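Long-range contacts in alpha-L-rhamnosidase (Streptomyces avermitilis, PDB 3W5M), which hydrolyses terminal non-reducing alpha-L-rhamnose from alpha-L-rhamnosides, releasing the sugar from citrus flavonoids and from the arabinogalactan-protein gum arabic: residues Leu501-Asn506 with His568-Val573; Thr641-Val646 with Ala693-Ala698; Met893-Asp898 with Phe914-Tyr919. All blocks are in the same frame, centred on the assembly; numbering follows the deposited sequence.

Contact 1 of 3, residues Leu501-Asn506 with His568-Val573; sequences LDLGQN and HGFRYV
Asp502 and Arg571 meet side-on in a two-pronged salt bridge. Arg571 NE gives an almost straight bond to Asp502 OD1 (2.8 Å, 170° at the hydrogen), while Arg571 NH2 reaches the syn lone pair of Asp502 OD2 at 3.1 Å. The two planes lie only 30° apart, so carboxylate and guanidinium are close to a flat pair. Asp502 OD1 has a second donor, Gly504 N at 2.6 Å, which comes to the opposite face of the carboxylate from Arg571 NE; this closes an Asx turn and fixes the rotation of the acid. Arg571 has CG anti to its backbone N (chi1 171°) and stays extended to NE, which lays the guanidinium between Gly504 on one face and Tyr572 OH, off to one side of its centre, on the other. Tyr572 lies alongside Asp502, with CE1 3.6 Å from Asp502 CG.

Behind this polar face, Leu503 CD1 packs against Phe570 CE2 at 3.6 Å. The backbones pair antiparallel: Leu501 and Val573 exchange two hydrogen bonds, and Leu503 N donates to Arg571 O at 3.0 Å. Both chains turn a corner: the first after Leu503, at Gly504-Gln505, the second at Arg571, before it enters strand 572-576. Arg571 and Tyr572 both face Ala528 in a classic beta bulge. Beyond the corner Asn506 is held through ND2 by Glu529 and Thr892, and Gln505 NE2 by Thr891 O. Strand 498-503 runs between strands 572-576 and 480-493 in the large sheet of the concanavalin-like domain, whereas strands 506-508 and 568-570 peel off as a separate antiparallel pair.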
loop_
_atom_site.group_PDB
_atom_site.type_symbol
_atom_site.label_atom_id
_atom_site.label_comp_id
_atom_site.label_asym_id
_atom_site.label_seq_id
_atom_site.Cartn_x
_atom_site.Cartn_y
_atom_site.Cartn_z
ATOM N N LEU A 501 18.739 -13.915 8.747
ATOM C CA LEU A 501 17.663 -14.866 8.964
ATOM C C LEU A 501 16.743 -14.822 7.755
ATOM O O LEU A 501 16.352 -13.734 7.303
ATOM C CB LEU A 501 16.900 -14.588 10.271
ATOM C CG LEU A 501 17.591 -14.899 11.614
ATOM C CD1 LEU A 501 18.651 -13.866 11.946
ATOM C CD2 LEU A 501 16.606 -15.061 12.765
ATOM N N ASP A 502 16.446 -16.002 7.223
ATOM C CA ASP A 502 15.652 -16.166 6.009
ATOM C C ASP A 502 14.244 -16.560 6.388
ATOM O O ASP A 502 14.031 -17.574 7.048
ATOM C CB ASP A 502 16.260 -17.253 5.140
ATOM C CG ASP A 502 15.537 -17.440 3.813
ATOM O OD1 ASP A 502 14.536 -16.755 3.518
ATOM O OD2 ASP A 502 16.017 -18.279 3.024
ATOM N N LEU A 503 13.282 -15.729 5.980
ATOM C CA LEU A 503 11.880 -15.983 6.249
ATOM C C LEU A 503 11.244 -16.843 5.132
ATOM O O LEU A 503 10.117 -17.304 5.275
ATOM C CB LEU A 503 11.120 -14.649 6.420
ATOM C CG LEU A 503 11.464 -13.735 7.603
ATOM C CD1 LEU A 503 10.358 -12.725 7.823
ATOM C CD2 LEU A 503 11.685 -14.519 8.885
ATOM N N GLY A 504 11.976 -17.020 4.035
ATOM C CA GLY A 504 11.599 -17.971 2.976
ATOM C C GLY A 504 10.606 -17.388 1.995
ATOM O O GLY A 504 10.259 -18.031 0.984
ATOM N N GLN A 505 10.147 -16.174 2.287
ATOM C CA GLN A 505 9.129 -15.520 1.436
ATOM C C GLN A 505 9.386 -14.023 1.485
ATOM O O GLN A 505 9.610 -13.495 2.565
ATOM C CB GLN A 505 7.707 -15.838 1.954
ATOM C CG GLN A 505 6.587 -14.980 1.310
ATOM C CD GLN A 505 6.382 -15.235 -0.192
ATOM O OE1 GLN A 505 6.162 -16.375 -0.609
ATOM N NE2 GLN A 505 6.475 -14.179 -1.006
ATOM N N ASN A 506 9.348 -13.339 0.340
ATOM C CA ASN A 506 9.496 -11.895 0.314
ATOM C C ASN A 506 8.148 -11.312 0.769
ATOM O O ASN A 506 7.171 -11.367 0.021
ATOM C CB ASN A 506 9.841 -11.417 -1.112
ATOM C CG ASN A 506 10.310 -9.959 -1.180
ATOM O OD1 ASN A 506 10.620 -9.311 -0.170
ATOM N ND2 ASN A 506 10.346 -9.423 -2.414
ATOM N N HIS A 568 8.372 -2.699 6.123
ATOM C CA HIS A 568 9.430 -2.947 5.143
ATOM C C HIS A 568 8.996 -4.080 4.222
ATOM O O HIS A 568 8.118 -4.891 4.559
ATOM C CB HIS A 568 10.752 -3.347 5.827
ATOM C CG HIS A 568 10.963 -2.708 7.172
ATOM N ND1 HIS A 568 11.233 -1.365 7.325
ATOM C CD2 HIS A 568 10.975 -3.244 8.417
ATOM C CE1 HIS A 568 11.374 -1.095 8.615
ATOM N NE2 HIS A 568 11.234 -2.221 9.300
ATOM N N GLY A 569 9.637 -4.141 3.067
ATOM C CA GLY A 569 9.479 -5.262 2.124
ATOM C C GLY A 569 10.776 -6.068 2.116
ATOM O O GLY A 569 11.852 -5.519 1.855
ATOM N N PHE A 570 10.686 -7.353 2.437
ATOM C CA PHE A 570 11.903 -8.148 2.710
ATOM C C PHE A 570 11.600 -9.613 2.794
ATOM O O PHE A 570 10.473 -10.015 3.151
ATOM C CB PHE A 570 12.528 -7.730 4.060
ATOM C CG PHE A 570 11.638 -7.973 5.240
ATOM C CD1 PHE A 570 10.570 -7.108 5.521
ATOM C CD2 PHE A 570 11.889 -9.023 6.110
ATOM C CE1 PHE A 570 9.767 -7.332 6.634
ATOM C CE2 PHE A 570 11.087 -9.247 7.215
ATOM C CZ PHE A 570 10.019 -8.414 7.472
ATOM N N ARG A 571 12.634 -10.397 2.490
ATOM C CA ARG A 571 12.673 -11.831 2.771
ATOM C C ARG A 571 13.735 -12.135 3.839
ATOM O O ARG A 571 13.638 -13.125 4.581
ATOM C CB ARG A 571 13.008 -12.595 1.488
ATOM C CG ARG A 571 13.284 -14.078 1.761
ATOM C CD ARG A 571 13.348 -14.926 0.493
ATOM N NE ARG A 571 13.904 -16.239 0.801
ATOM C CZ ARG A 571 14.001 -17.247 -0.065
ATOM N NH1 ARG A 571 13.589 -17.094 -1.320
ATOM N NH2 ARG A 571 14.542 -18.404 0.318
ATOM N N TYR A 572 14.747 -11.290 3.911
ATOM C CA TYR A 572 15.885 -11.542 4.819
ATOM C C TYR A 572 16.008 -10.428 5.842
ATOM O O TYR A 572 15.802 -9.251 5.518
ATOM C CB TYR A 572 17.174 -11.642 4.017
ATOM C CG TYR A 572 17.101 -12.643 2.874
ATOM C CD1 TYR A 572 17.379 -13.986 3.088
ATOM C CD2 TYR A 572 16.761 -12.233 1.572
ATOM C CE1 TYR A 572 17.300 -14.905 2.055
ATOM C CE2 TYR A 572 16.679 -13.144 0.534
ATOM C CZ TYR A 572 16.959 -14.474 0.785
ATOM O OH TYR A 572 16.893 -15.385 -0.239
ATOM N N VAL A 573 16.361 -10.816 7.071
ATOM C CA VAL A 573 16.634 -9.873 8.158
ATOM C C VAL A 573 18.079 -10.065 8.629
ATOM O O VAL A 573 18.454 -11.171 9.035
ATOM C CB VAL A 573 15.665 -10.074 9.328
ATOM C CG1 VAL A 573 15.890 -9.000 10.402
ATOM C CG2 VAL A 573 14.230 -10.034 8.819
#

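Contact 2 of 3, residues Thr641-Val646 with Ala693-Ala698; sequences TGDINV and AGWGDA. With TRS (2-amino-2-hydroxymethyl-propane-1,3-diol), chain D.
Asp643 and Trp695 grip one oxygen from the two segments: O2 of a bound TRS molecule, probably from the crystallisation liquor, donates to Asp643 OD1 at 2.6 Å and accepts from Trp695 NE1 at 3.1 Å. TRS O2 meets the indole edge-on at the NE1 side, and the face of the ring is packed against the helix. There Gly642 CA stands 3.4 Å from the centroid of the five-membered ring of Trp695, 3° off the ring normal, a CH-pi contact in which the bare glycine backbone lets the indole lie directly on the helix.

The same glycine points a CA-H at Gly694 O, which accepts a hydrogen bond from Asn645 ND2 at 2.8 Å. That bond is bent (139° at the hydrogen) and the amide nitrogen has a second partner in Tyr763 OH. Thr641 OG1 bonds to Asp680 O, and its nearest approach to the loop is Trp695 C. Ala698, the last residue of the type I turn that begins at Trp695, sets its CB against Thr641 O at 3.5 Å.

Asp643 and Trp695 both bind alpha-L-rhamnose, so helix start and loop form one wall of the sugar pocket, as in (alpha/alpha)6-barrel hydrolases, where helix ends and the loops joining the helices line the substrate site.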
loop_
_atom_site.group_PDB
_atom_site.type_symbol
_atom_site.label_atom_id
_atom_site.label_comp_id
_atom_site.label_asym_id
_atom_site.label_seq_id
_atom_site.Cartn_x
_atom_site.Cartn_y
_atom_site.Cartn_z
ATOM N N THR A 641 -0.563 4.708 -10.940
ATOM C CA THR A 641 -1.758 4.426 -11.739
ATOM C C THR A 641 -1.505 3.336 -12.802
ATOM O O THR A 641 -2.292 2.420 -12.974
ATOM C CB THR A 641 -2.270 5.751 -12.389
ATOM O OG1 THR A 641 -1.215 6.378 -13.146
ATOM C CG2 THR A 641 -2.704 6.696 -11.326
ATOM N N GLY A 642 -0.364 3.418 -13.480
ATOM C CA GLY A 642 0.008 2.428 -14.487
ATOM C C GLY A 642 0.001 1.007 -13.976
ATOM O O GLY A 642 -0.582 0.099 -14.595
ATOM N N ASP A 643 0.607 0.807 -12.801
ATOM C CA ASP A 643 0.728 -0.519 -12.257
ATOM C C ASP A 643 -0.621 -1.129 -11.905
ATOM O O ASP A 643 -0.844 -2.311 -12.112
ATOM C CB ASP A 643 1.632 -0.455 -11.010
ATOM C CG ASP A 643 3.026 0.084 -11.341
ATOM O OD1 ASP A 643 3.115 1.187 -11.931
ATOM O OD2 ASP A 643 4.029 -0.610 -11.041
ATOM N N ILE A 644 -1.500 -0.343 -11.297
ATOM C CA ILE A 644 -2.803 -0.892 -10.930
ATOM C C ILE A 644 -3.726 -1.036 -12.158
ATOM O O ILE A 644 -4.518 -1.989 -12.238
ATOM C CB ILE A 644 -3.459 -0.163 -9.714
ATOM C CG1 ILE A 644 -4.663 -0.963 -9.179
ATOM C CG2 ILE A 644 -3.873 1.264 -10.069
ATOM C CD1 ILE A 644 -4.358 -2.410 -8.784
ATOM N N ASN A 645 -3.578 -0.140 -13.129
ATOM C CA ASN A 645 -4.243 -0.286 -14.434
ATOM C C ASN A 645 -4.000 -1.686 -14.966
ATOM O O ASN A 645 -4.939 -2.416 -15.236
ATOM C CB ASN A 645 -3.727 0.745 -15.449
ATOM C CG ASN A 645 -4.074 0.386 -16.889
ATOM O OD1 ASN A 645 -5.160 -0.146 -17.167
ATOM N ND2 ASN A 645 -3.146 0.661 -17.816
ATOM N N VAL A 646 -2.740 -2.085 -15.092
ATOM C CA VAL A 646 -2.462 -3.391 -15.681
ATOM C C VAL A 646 -2.878 -4.581 -14.794
ATOM O O VAL A 646 -3.281 -5.623 -15.306
ATOM C CB VAL A 646 -0.997 -3.494 -16.198
ATOM C CG1 VAL A 646 -0.618 -2.245 -16.998
ATOM C CG2 VAL A 646 -0.009 -3.688 -15.073
ATOM N N ALA A 693 -0.712 8.314 -21.021
ATOM C CA ALA A 693 -1.337 7.086 -21.527
ATOM C C ALA A 693 -0.914 5.803 -20.831
ATOM O O ALA A 693 0.270 5.516 -20.727
ATOM C CB ALA A 693 -1.076 6.948 -23.023
ATOM N N GLY A 694 -1.906 5.008 -20.414
ATOM C CA GLY A 694 -1.690 3.721 -19.762
ATOM C C GLY A 694 -1.475 3.897 -18.261
ATOM O O GLY A 694 -1.444 2.912 -17.517
ATOM N N TRP A 695 -1.324 5.145 -17.835
ATOM C CA TRP A 695 -1.141 5.479 -16.422
ATOM C C TRP A 695 -2.459 6.141 -15.976
ATOM O O TRP A 695 -3.302 5.485 -15.374
ATOM C CB TRP A 695 0.139 6.345 -16.200
ATOM C CG TRP A 695 1.351 5.475 -15.864
ATOM C CD1 TRP A 695 1.978 5.368 -14.634
ATOM C CD2 TRP A 695 2.003 4.533 -16.721
ATOM N NE1 TRP A 695 2.992 4.461 -14.698
ATOM C CE2 TRP A 695 3.028 3.917 -15.960
ATOM C CE3 TRP A 695 1.861 4.180 -18.081
ATOM C CZ2 TRP A 695 3.880 2.951 -16.499
ATOM C CZ3 TRP A 695 2.712 3.218 -18.616
ATOM C CH2 TRP A 695 3.704 2.611 -17.829
ATOM N N GLY A 696 -2.675 7.395 -16.365
ATOM C CA GLY A 696 -3.894 8.125 -16.055
ATOM C C GLY A 696 -5.146 7.353 -16.419
ATOM O O GLY A 696 -6.201 7.533 -15.772
ATOM N N ASP A 697 -5.044 6.458 -17.415
ATOM C CA ASP A 697 -6.183 5.630 -17.819
ATOM C C ASP A 697 -6.724 4.658 -16.767
ATOM O O ASP A 697 -7.810 4.105 -16.946
ATOM C CB ASP A 697 -5.874 4.910 -19.124
ATOM C CG ASP A 697 -5.652 5.898 -20.240
ATOM O OD1 ASP A 697 -6.661 6.471 -20.731
ATOM O OD2 ASP A 697 -4.464 6.146 -20.558
ATOM N N ALA A 698 -5.989 4.476 -15.666
ATOM C CA ALA A 698 -6.493 3.718 -14.542
ATOM C C ALA A 698 -7.837 4.240 -14.067
ATOM O O ALA A 698 -8.660 3.468 -13.574
ATOM C CB ALA A 698 -5.487 3.720 -13.393
HETATM C C TRS D . 7.158 2.605 -12.160
HETATM C C1 TRS D . 6.670 1.939 -10.857
HETATM C C2 TRS D . 6.224 2.253 -13.329
HETATM C C3 TRS D . 8.606 2.231 -12.470
HETATM N N TRS D . 7.114 4.068 -11.955
HETATM O O1 TRS D . 7.664 2.046 -9.810
HETATM O O2 TRS D . 4.884 2.719 -13.053
HETATM O O3 TRS D . 8.749 0.819 -12.622
#

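Contact 3 of 3, residues Met893-Asp898 with Phe914-Tyr919; sequences MWERWD and FNHYAY. With TRS (2-amino-2-hydroxymethyl-propane-1,3-diol), chain D.
A buried pairing of two loop segments, rich in aromatic rings, brings Glu895 and His916 together in the active site of the catalytic (alpha/alpha)6-barrel, both segments belonging to the long connection that follows helix 883-887 and precedes helix 923-929. Glu895, CG anti to its backbone N (chi1 -170°) and extended beyond, lies over the His916 ring: Glu895 CG stands 3.6 Å from the ring centroid, and carboxylate and imidazole planes are 17° apart, stacked rather than hydrogen-bonded.

On one flank the edge of Phe914 meets the face of Trp894 in a T-shaped pair, planes at 83°. On another Tyr919 stacks face to face on Trp897, centroids 4.0 Å apart, while Trp897 NE1 is engaged by Thr849 O. The backbones join through His916 N to Met893 O (3.0 Å), and a water accepts from Tyr919 N and donates to Trp894 O and His916 O, bridging the two segments.

Bound TRS takes both pocket groups: its O3 donates to Glu895 OE2 (2.6 Å) and its O1 accepts from His916 NE2 (3.1 Å). Glu895 OE1 is held by Arg634 and Ser913 N, and His916 ND1 is bonded to Ser913 OG. With Glu895 inferred to be the proton acceptor, this fixed orientation is consistent with a base held ready beside a sugar-binding histidine.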
loop_
_atom_site.group_PDB
_atom_site.type_symbol
_atom_site.label_atom_id
_atom_site.label_comp_id
_atom_site.label_asym_id
_atom_site.label_seq_id
_atom_site.Cartn_x
_atom_site.Cartn_y
_atom_site.Cartn_z
ATOM N N MET A 893 6.670 -11.175 -7.719
ATOM C CA MET A 893 6.968 -10.773 -9.092
ATOM C C MET A 893 7.959 -9.640 -9.049
ATOM O O MET A 893 7.835 -8.713 -8.227
ATOM C CB MET A 893 5.713 -10.339 -9.870
ATOM C CG MET A 893 4.545 -11.302 -9.722
ATOM S SD MET A 893 4.899 -13.019 -10.076
ATOM C CE MET A 893 5.105 -12.796 -11.850
ATOM N N TRP A 894 8.949 -9.691 -9.936
ATOM C CA TRP A 894 9.954 -8.615 -9.989
ATOM C C TRP A 894 9.562 -7.447 -10.878
ATOM O O TRP A 894 8.784 -7.620 -11.839
ATOM C CB TRP A 894 11.297 -9.166 -10.497
ATOM C CG TRP A 894 11.860 -10.299 -9.733
ATOM C CD1 TRP A 894 11.552 -10.697 -8.456
ATOM C CD2 TRP A 894 12.910 -11.162 -10.186
ATOM N NE1 TRP A 894 12.341 -11.782 -8.104
ATOM C CE2 TRP A 894 13.185 -12.074 -9.146
ATOM C CE3 TRP A 894 13.640 -11.249 -11.381
ATOM C CZ2 TRP A 894 14.158 -13.092 -9.274
ATOM C CZ3 TRP A 894 14.622 -12.250 -11.504
ATOM C CH2 TRP A 894 14.871 -13.144 -10.451
ATOM N N GLU A 895 10.130 -6.275 -10.598
ATOM C CA GLU A 895 9.928 -5.106 -11.425
ATOM C C GLU A 895 10.385 -5.328 -12.879
ATOM O O GLU A 895 9.762 -4.780 -13.791
ATOM C CB GLU A 895 10.672 -3.901 -10.868
ATOM C CG GLU A 895 10.331 -2.563 -11.522
ATOM C CD GLU A 895 10.946 -1.373 -10.790
ATOM O OE1 GLU A 895 11.908 -1.590 -10.005
ATOM O OE2 GLU A 895 10.481 -0.218 -11.007
ATOM N N ARG A 896 11.478 -6.083 -13.067
ATOM C CA ARG A 896 12.102 -6.259 -14.408
ATOM C C ARG A 896 12.140 -7.727 -14.767
ATOM O O ARG A 896 12.291 -8.576 -13.897
ATOM C CB ARG A 896 13.548 -5.742 -14.402
ATOM C CG ARG A 896 13.710 -4.245 -14.218
ATOM C CD ARG A 896 15.176 -3.921 -13.926
ATOM N NE ARG A 896 15.443 -2.512 -13.676
ATOM C CZ ARG A 896 15.727 -1.616 -14.619
ATOM N NH1 ARG A 896 15.768 -1.971 -15.898
ATOM N NH2 ARG A 896 15.948 -0.354 -14.292
ATOM N N TRP A 897 12.074 -8.050 -16.056
ATOM C CA TRP A 897 12.269 -9.432 -16.452
ATOM C C TRP A 897 13.649 -9.955 -15.982
ATOM O O TRP A 897 13.799 -11.136 -15.654
ATOM C CB TRP A 897 12.096 -9.563 -17.980
ATOM C CG TRP A 897 10.677 -9.255 -18.445
ATOM C CD1 TRP A 897 10.264 -8.176 -19.180
ATOM C CD2 TRP A 897 9.500 -10.040 -18.185
ATOM N NE1 TRP A 897 8.894 -8.260 -19.411
ATOM C CE2 TRP A 897 8.414 -9.401 -18.830
ATOM C CE3 TRP A 897 9.268 -11.241 -17.499
ATOM C CZ2 TRP A 897 7.103 -9.900 -18.764
ATOM C CZ3 TRP A 897 7.970 -11.751 -17.446
ATOM C CH2 TRP A 897 6.904 -11.073 -18.083
ATOM N N ASP A 898 14.616 -9.047 -15.897
ATOM C CA ASP A 898 15.994 -9.389 -15.499
ATOM C C ASP A 898 16.445 -8.716 -14.211
ATOM O O ASP A 898 17.584 -8.282 -14.126
ATOM C CB ASP A 898 16.969 -8.971 -16.606
ATOM C CG ASP A 898 16.834 -7.517 -16.979
ATOM O OD1 ASP A 898 15.837 -6.881 -16.576
ATOM O OD2 ASP A 898 17.725 -6.985 -17.677
ATOM N N PHE A 914 12.176 -6.135 -6.301
ATOM C CA PHE A 914 11.830 -7.545 -6.411
ATOM C C PHE A 914 10.387 -7.856 -6.016
ATOM O O PHE A 914 10.047 -9.013 -5.753
ATOM C CB PHE A 914 12.824 -8.409 -5.639
ATOM C CG PHE A 914 14.215 -8.308 -6.179
ATOM C CD1 PHE A 914 15.057 -7.281 -5.768
ATOM C CD2 PHE A 914 14.648 -9.178 -7.175
ATOM C CE1 PHE A 914 16.340 -7.166 -6.299
ATOM C CE2 PHE A 914 15.926 -9.072 -7.715
ATOM C CZ PHE A 914 16.766 -8.059 -7.281
ATOM N N ASN A 915 9.541 -6.825 -6.005
ATOM C CA ASN A 915 8.150 -6.973 -5.577
ATOM C C ASN A 915 7.242 -5.880 -6.195
ATOM O O ASN A 915 6.752 -5.000 -5.497
ATOM C CB ASN A 915 8.087 -6.947 -4.021
ATOM C CG ASN A 915 6.820 -7.578 -3.457
ATOM O OD1 ASN A 915 5.901 -7.961 -4.183
ATOM N ND2 ASN A 915 6.779 -7.713 -2.127
ATOM N N HIS A 916 7.074 -5.919 -7.519
ATOM C CA HIS A 916 6.078 -5.127 -8.258
ATOM C C HIS A 916 5.041 -6.107 -8.794
ATOM O O HIS A 916 5.418 -7.128 -9.372
ATOM C CB HIS A 916 6.710 -4.491 -9.490
ATOM C CG HIS A 916 7.247 -3.111 -9.280
ATOM N ND1 HIS A 916 8.342 -2.854 -8.476
ATOM C CD2 HIS A 916 6.900 -1.924 -9.836
ATOM C CE1 HIS A 916 8.621 -1.564 -8.512
ATOM N NE2 HIS A 916 7.764 -0.975 -9.329
ATOM N N TYR A 917 3.744 -5.828 -8.644
ATOM C CA TYR A 917 2.774 -6.803 -9.113
ATOM C C TYR A 917 2.522 -6.820 -10.638
ATOM O O TYR A 917 1.869 -7.741 -11.124
ATOM C CB TYR A 917 1.420 -6.732 -8.363
ATOM C CG TYR A 917 0.819 -5.364 -8.156
ATOM C CD1 TYR A 917 0.595 -4.477 -9.222
ATOM C CD2 TYR A 917 0.425 -4.975 -6.895
ATOM C CE1 TYR A 917 0.033 -3.223 -9.010
ATOM C CE2 TYR A 917 -0.143 -3.739 -6.669
ATOM C CZ TYR A 917 -0.343 -2.867 -7.721
ATOM O OH TYR A 917 -0.902 -1.647 -7.460
ATOM N N ALA A 918 3.059 -5.844 -11.372
ATOM C CA ALA A 918 2.669 -5.635 -12.790
ATOM C C ALA A 918 2.724 -6.909 -13.647
ATOM O O ALA A 918 1.753 -7.234 -14.359
ATOM C CB ALA A 918 3.493 -4.520 -13.429
ATOM N N TYR A 919 3.846 -7.636 -13.594
ATOM C CA TYR A 919 3.965 -8.872 -14.385
ATOM C C TYR A 919 3.173 -10.061 -13.839
ATOM O O TYR A 919 3.068 -11.092 -14.502
ATOM C CB TYR A 919 5.446 -9.232 -14.646
ATOM C CG TYR A 919 6.148 -8.193 -15.512
ATOM C CD1 TYR A 919 5.521 -7.665 -16.646
ATOM C CD2 TYR A 919 7.435 -7.739 -15.207
ATOM C CE1 TYR A 919 6.140 -6.710 -17.437
ATOM C CE2 TYR A 919 8.062 -6.790 -15.994
ATOM C CZ TYR A 919 7.410 -6.283 -17.111
ATOM O OH TYR A 919 8.031 -5.346 -17.895
HETATM C C TRS D . 7.158 2.605 -12.160
HETATM C C1 TRS D . 6.670 1.939 -10.857
HETATM C C2 TRS D . 6.224 2.253 -13.329
HETATM C C3 TRS D . 8.606 2.231 -12.470
HETATM N N TRS D . 7.114 4.068 -11.955
HETATM O O1 TRS D . 7.664 2.046 -9.810
HETATM O O2 TRS D . 4.884 2.719 -13.053
HETATM O O3 TRS D . 8.749 0.819 -12.622
HETATM O O HOH W 1 6.064 -6.976 -12.008
#

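In the fold
From the N terminus, contact 1 closes a loop of 61 residues, beta-rich and without helix, in the concanavalin-like domain. Contact 2 comes later, in the six-hairpin domain, and folds 46 residues that include helix 658-671 back onto the start of helix 641-654. Contact 3, near the end of that domain, closes a short loop of 15 residues. The three follow one another in series, none nesting or crossing. Contact 3 joins the others: Phe914 and Asn915 pack on Asn506 of contact 1, and His916 and Tyr917 on Asp643 of contact 2. Contacts 1 and 2 stay about 14 Å apart at their nearest atoms, so 914-919 bridges beta domain and barrel.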